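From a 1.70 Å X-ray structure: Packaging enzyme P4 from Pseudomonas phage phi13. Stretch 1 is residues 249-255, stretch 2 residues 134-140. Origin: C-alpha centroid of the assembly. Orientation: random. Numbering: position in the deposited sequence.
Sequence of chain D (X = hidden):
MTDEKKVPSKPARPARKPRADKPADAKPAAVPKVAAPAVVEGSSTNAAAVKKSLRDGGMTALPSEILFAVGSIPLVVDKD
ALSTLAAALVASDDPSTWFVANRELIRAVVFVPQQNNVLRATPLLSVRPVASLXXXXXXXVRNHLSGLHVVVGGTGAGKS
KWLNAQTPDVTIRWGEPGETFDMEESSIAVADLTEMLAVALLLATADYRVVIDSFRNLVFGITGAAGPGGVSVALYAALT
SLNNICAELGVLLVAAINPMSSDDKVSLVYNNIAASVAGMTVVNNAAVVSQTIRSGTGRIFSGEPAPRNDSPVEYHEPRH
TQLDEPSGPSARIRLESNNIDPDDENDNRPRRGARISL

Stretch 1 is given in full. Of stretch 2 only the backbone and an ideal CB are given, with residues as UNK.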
ATOM      1  N   LEU D 249       7.369 -31.057  18.097  1.00 10.56           N
ATOM      2  CA  LEU D 249       6.605 -32.307  17.921  1.00 10.88           C
ATOM      3  C   LEU D 249       7.527 -33.530  17.697  1.00 14.84           C
ATOM      4  O   LEU D 249       7.024 -34.647  17.544  1.00 12.51           O
ATOM      5  CB  LEU D 249       5.623 -32.122  16.742  1.00 11.09           C
ATOM      6  CG  LEU D 249       4.609 -30.949  16.928  1.00 11.81           C
ATOM      7  CD1 LEU D 249       3.813 -30.716  15.669  1.00 12.94           C
ATOM      8  CD2 LEU D 249       3.674 -31.220  18.140  1.00 13.90           C
ATOM      9  N   GLY D 250       8.841 -33.298  17.708  1.00 10.86           N
ATOM     10  CA  GLY D 250       9.852 -34.349  17.555  1.00 12.23           C
ATOM     11  C   GLY D 250       9.824 -35.047  16.198  1.00 14.65           C
ATOM     12  O   GLY D 250      10.158 -36.226  16.094  1.00 14.50           O
ATOM     13  N   VAL D 251       9.493 -34.314  15.141  1.00 10.30           N
ATOM     14  CA  VAL D 251       9.434 -34.886  13.798  1.00  8.87           C
ATOM     15  C   VAL D 251      10.392 -34.166  12.874  1.00 13.52           C
ATOM     16  O   VAL D 251      10.838 -33.049  13.171  1.00 13.23           O
ATOM     17  CB  VAL D 251       7.987 -34.865  13.207  1.00 12.02           C
ATOM     18  CG1 VAL D 251       7.033 -35.708  14.063  1.00 12.02           C
ATOM     19  CG2 VAL D 251       7.455 -33.421  13.009  1.00 11.47           C
ATOM     20  N   LEU D 252      10.657 -34.793  11.720  1.00  9.65           N
ATOM     21  CA  LEU D 252      11.453 -34.166  10.670  1.00 10.68           C
ATOM     22  C   LEU D 252      10.632 -34.141   9.392  1.00 11.89           C
ATOM     23  O   LEU D 252      10.137 -35.199   8.960  1.00 11.27           O
ATOM     24  CB  LEU D 252      12.788 -34.910  10.439  1.00 11.79           C
ATOM     25  CG  LEU D 252      13.603 -34.401   9.241  1.00 15.41           C
ATOM     26  CD1 LEU D 252      14.156 -32.994   9.518  1.00 14.97           C
ATOM     27  CD2 LEU D 252      14.812 -35.329   8.992  1.00 16.83           C
ATOM     28  N   LEU D 253      10.458 -32.958   8.807  1.00  8.81           N
ATOM     29  CA  LEU D 253       9.808 -32.802   7.510  1.00  8.95           C
ATOM     30  C   LEU D 253      10.872 -32.399   6.512  1.00 12.55           C
ATOM     31  O   LEU D 253      11.806 -31.681   6.875  1.00 12.16           O
ATOM     32  CB  LEU D 253       8.679 -31.726   7.506  1.00  9.18           C
ATOM     33  CG  LEU D 253       7.481 -32.022   8.405  1.00 11.66           C
ATOM     34  CD1 LEU D 253       6.390 -30.955   8.238  1.00 10.52           C
ATOM     35  CD2 LEU D 253       6.940 -33.414   8.172  1.00 15.94           C
ATOM     36  N   VAL D 254      10.733 -32.859   5.267  1.00 10.63           N
ATOM     37  CA  VAL D 254      11.659 -32.524   4.182  1.00  8.86           C
ATOM     38  C   VAL D 254      10.836 -31.782   3.144  1.00 11.08           C
ATOM     39  O   VAL D 254       9.742 -32.249   2.817  1.00  9.87           O
ATOM     40  CB  VAL D 254      12.363 -33.758   3.587  1.00 11.50           C
ATOM     41  CG1 VAL D 254      13.310 -33.334   2.449  1.00 11.49           C
ATOM     42  CG2 VAL D 254      13.132 -34.515   4.688  1.00 11.61           C
ATOM     43  N   ALA D 255      11.289 -30.619   2.669  1.00  9.06           N
ATOM     44  CA  ALA D 255      10.482 -29.913   1.665  1.00  9.65           C
ATOM     45  C   ALA D 255      11.337 -29.319   0.570  1.00 14.00           C
ATOM     46  O   ALA D 255      12.380 -28.754   0.881  1.00 12.77           O
ATOM     47  CB  ALA D 255       9.693 -28.804   2.341  1.00  9.99           C
ATOM     48  N   UNK D 134      16.894 -37.086  22.155  1.00 29.29           N
ATOM     49  CA  UNK D 134      15.925 -38.181  22.190  1.00 29.54           C
ATOM     50  C   UNK D 134      14.971 -38.142  20.986  1.00 30.68           C
ATOM     51  O   UNK D 134      14.158 -39.063  20.843  1.00 30.92           O
ATOM     52  CB  UNK D 134      15.123 -38.125  23.492  1.00 29.54           C
ATOM     53  N   UNK D 135      15.080 -37.094  20.120  1.00 21.80           N
ATOM     54  CA  UNK D 135      14.250 -36.964  18.936  1.00 21.10           C
ATOM     55  C   UNK D 135      15.131 -36.619  17.741  1.00 23.82           C
ATOM     56  O   UNK D 135      15.164 -35.470  17.281  1.00 24.96           O
ATOM     57  CB  UNK D 135      13.167 -35.903  19.141  1.00 21.10           C
ATOM     58  N   UNK D 136      15.914 -37.619  17.283  1.00 17.62           N
ATOM     59  CA  UNK D 136      16.798 -37.430  16.130  1.00 15.70           C
ATOM     60  C   UNK D 136      16.341 -38.380  15.033  1.00 18.43           C
ATOM     61  O   UNK D 136      15.568 -39.322  15.287  1.00 18.11           O
ATOM     62  CB  UNK D 136      18.263 -37.674  16.496  1.00 15.70           C
ATOM     63  N   UNK D 137      16.768 -38.103  13.799  1.00 13.56           N
ATOM     64  CA  UNK D 137      16.209 -38.766  12.614  1.00 12.38           C
ATOM     65  C   UNK D 137      17.250 -39.185  11.623  1.00 17.46           C
ATOM     66  O   UNK D 137      18.237 -38.486  11.439  1.00 15.20           O
ATOM     67  CB  UNK D 137      15.204 -37.846  11.917  1.00 12.38           C
ATOM     68  N   UNK D 138      16.973 -40.289  10.911  1.00 16.11           N
ATOM     69  CA  UNK D 138      17.890 -40.811   9.910  1.00 17.30           C
ATOM     70  C   UNK D 138      17.535 -40.222   8.561  1.00 19.44           C
ATOM     71  O   UNK D 138      16.661 -40.727   7.854  1.00 20.25           O
ATOM     72  CB  UNK D 138      17.849 -42.340   9.864  1.00 17.30           C
ATOM     73  N   UNK D 139      18.128 -39.065   8.255  1.00 15.93           N
ATOM     74  CA  UNK D 139      17.929 -38.374   6.982  1.00 14.35           C
ATOM     75  C   UNK D 139      19.233 -37.719   6.641  1.00 16.52           C
ATOM     76  O   UNK D 139      19.597 -36.747   7.312  1.00 15.15           O
ATOM     77  CB  UNK D 139      16.790 -37.354   7.043  1.00 14.35           C
ATOM     78  N   UNK D 140      19.949 -38.282   5.616  1.00 13.80           N
ATOM     79  CA  UNK D 140      21.263 -37.796   5.134  1.00 14.85           C
ATOM     80  C   UNK D 140      22.354 -38.135   6.147  1.00 19.81           C
ATOM     81  O   UNK D 140      23.420 -38.578   5.746  1.00 21.65           O
ATOM     82  CB  UNK D 140      21.229 -36.287   4.886  1.00 14.85           C
TER

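Stretch 2 runs in nearly the same direction as stretch 1, with the touching parts 17° apart. From 135 on, alternate positions turn their CB toward stretch 1.

Position 134 is out of reach of stretch 1. Its ideal CB has nothing of stretch 1 within 5.5 Å, so many residues would suit it, polar ones included. It is Ser134, whose OG is hydrogen-bonded to a residue just outside one of the two stretches.

At position 135 CA-to-CB points toward stretch 1. The ideal CB lies 4.0 Å from Gly250 CA. Here stretch 1 offers backbone without a side chain, at a turn where Gly250 has positive phi after a helix. Close approach favours a small residue, such as alanine, serine or threonine. The residue is Ser135. Its OG packs 3.9 Å from Gly250 CA. An ideal CB on Gly250 would come 3.0 Å from Ser135 OG, a clash, so the bare glycine makes room for the serine.

Position 136 points away, with extended phi/psi of -117/162. Beta-branched residues suit such angles, but polar ones would also fit. It is Val136, which does not touch stretch 1.

Position 137 points toward stretch 1, its ideal CB 3.9 Å from Leu252 CD2. Leu252 offers an apolar surface, and the carbonyl of Gly250 offers an acceptor. A flat side chain with a donor could use both; a plain apolar one could use only the first. It is His137, with chi1 at m. The ring lays one face over Leu252 CB, which is 3.8 Å from the ring centroid and 19° off the normal, a CH-pi contact. At the ring edge, His137 NE2 donates a weak hydrogen bond to Gly250 O at 3.1 Å; the 126° angle is far from straight.

Position 138 points away into space free of stretch 1. Polar residues are reasonable, though little here is selective. It is Asn138.

Position 139 points toward stretch 1. Its ideal CB is tight against Leu252 CD2, at 3.4 Å, and 5.2 Å from Val254 CG2. These two side chains make an apolar surface, so a large apolar or aromatic residue fits. It is Trp139, with chi1 at t. Its CB touches Leu252 CD2 at 3.4 Å. One ring face covers Val254 CG2, which lies 3.8 Å from the centroid of the five-membered ring and 15° off the normal, a second CH-pi contact.

Position 140 is out of reach. Phi/psi of 73/-45 lie outside the left-handed helical region; the positive phi favours glycine, and stretch 1 sets no demand here. It is Gln140, whose amide group is hydrogen-bonded elsewhere in the structure.

Stretch 2 (134-140) SSVHNWQ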
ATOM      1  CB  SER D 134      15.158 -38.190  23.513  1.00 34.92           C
ATOM      2  OG  SER D 134      13.812 -37.761  23.378  1.00 43.85           O
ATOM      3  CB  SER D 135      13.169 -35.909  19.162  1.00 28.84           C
ATOM      4  OG  SER D 135      12.114 -36.499  19.910  1.00 41.54           O
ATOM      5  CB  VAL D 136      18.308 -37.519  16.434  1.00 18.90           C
ATOM      6  CG1 VAL D 136      18.723 -36.429  17.422  1.00 18.31           C
ATOM      7  CG2 VAL D 136      18.703 -38.913  16.932  1.00 18.86           C
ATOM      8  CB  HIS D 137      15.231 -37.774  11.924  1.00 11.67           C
ATOM      9  CG  HIS D 137      14.096 -37.380  12.816  1.00 14.65           C
ATOM     10  ND1 HIS D 137      14.168 -36.263  13.661  1.00 17.05           N
ATOM     11  CD2 HIS D 137      12.951 -38.047  13.076  1.00 15.06           C
ATOM     12  CE1 HIS D 137      13.019 -36.258  14.332  1.00 15.06           C
ATOM     13  NE2 HIS D 137      12.275 -37.324  14.040  1.00 16.36           N
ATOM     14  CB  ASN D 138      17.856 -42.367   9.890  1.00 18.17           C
ATOM     15  CG  ASN D 138      18.978 -42.996   9.103  1.00 42.18           C
ATOM     16  OD1 ASN D 138      19.742 -42.331   8.400  1.00 27.64           O
ATOM     17  ND2 ASN D 138      19.100 -44.309   9.194  1.00 47.58           N
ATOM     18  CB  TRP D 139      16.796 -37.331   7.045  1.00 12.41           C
ATOM     19  CG  TRP D 139      16.720 -36.454   5.812  1.00 13.25           C
ATOM     20  CD1 TRP D 139      17.021 -35.126   5.728  1.00 15.45           C
ATOM     21  CD2 TRP D 139      16.294 -36.853   4.500  1.00 12.72           C
ATOM     22  NE1 TRP D 139      16.862 -34.688   4.433  1.00 13.47           N
ATOM     23  CE2 TRP D 139      16.401 -35.722   3.662  1.00 15.71           C
ATOM     24  CE3 TRP D 139      15.868 -38.082   3.937  1.00 14.83           C
ATOM     25  CZ2 TRP D 139      16.079 -35.766   2.297  1.00 16.14           C
ATOM     26  CZ3 TRP D 139      15.480 -38.105   2.601  1.00 16.80           C
ATOM     27  CH2 TRP D 139      15.605 -36.961   1.791  1.00 16.53           C
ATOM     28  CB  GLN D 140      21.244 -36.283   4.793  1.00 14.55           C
ATOM     29  CG  GLN D 140      20.141 -35.903   3.787  1.00 15.26           C
ATOM     30  CD  GLN D 140      20.320 -36.627   2.473  1.00 22.86           C
ATOM     31  OE1 GLN D 140      21.308 -36.429   1.762  1.00 17.52           O
ATOM     32  NE2 GLN D 140      19.376 -37.504   2.121  1.00 20.16           N
TER
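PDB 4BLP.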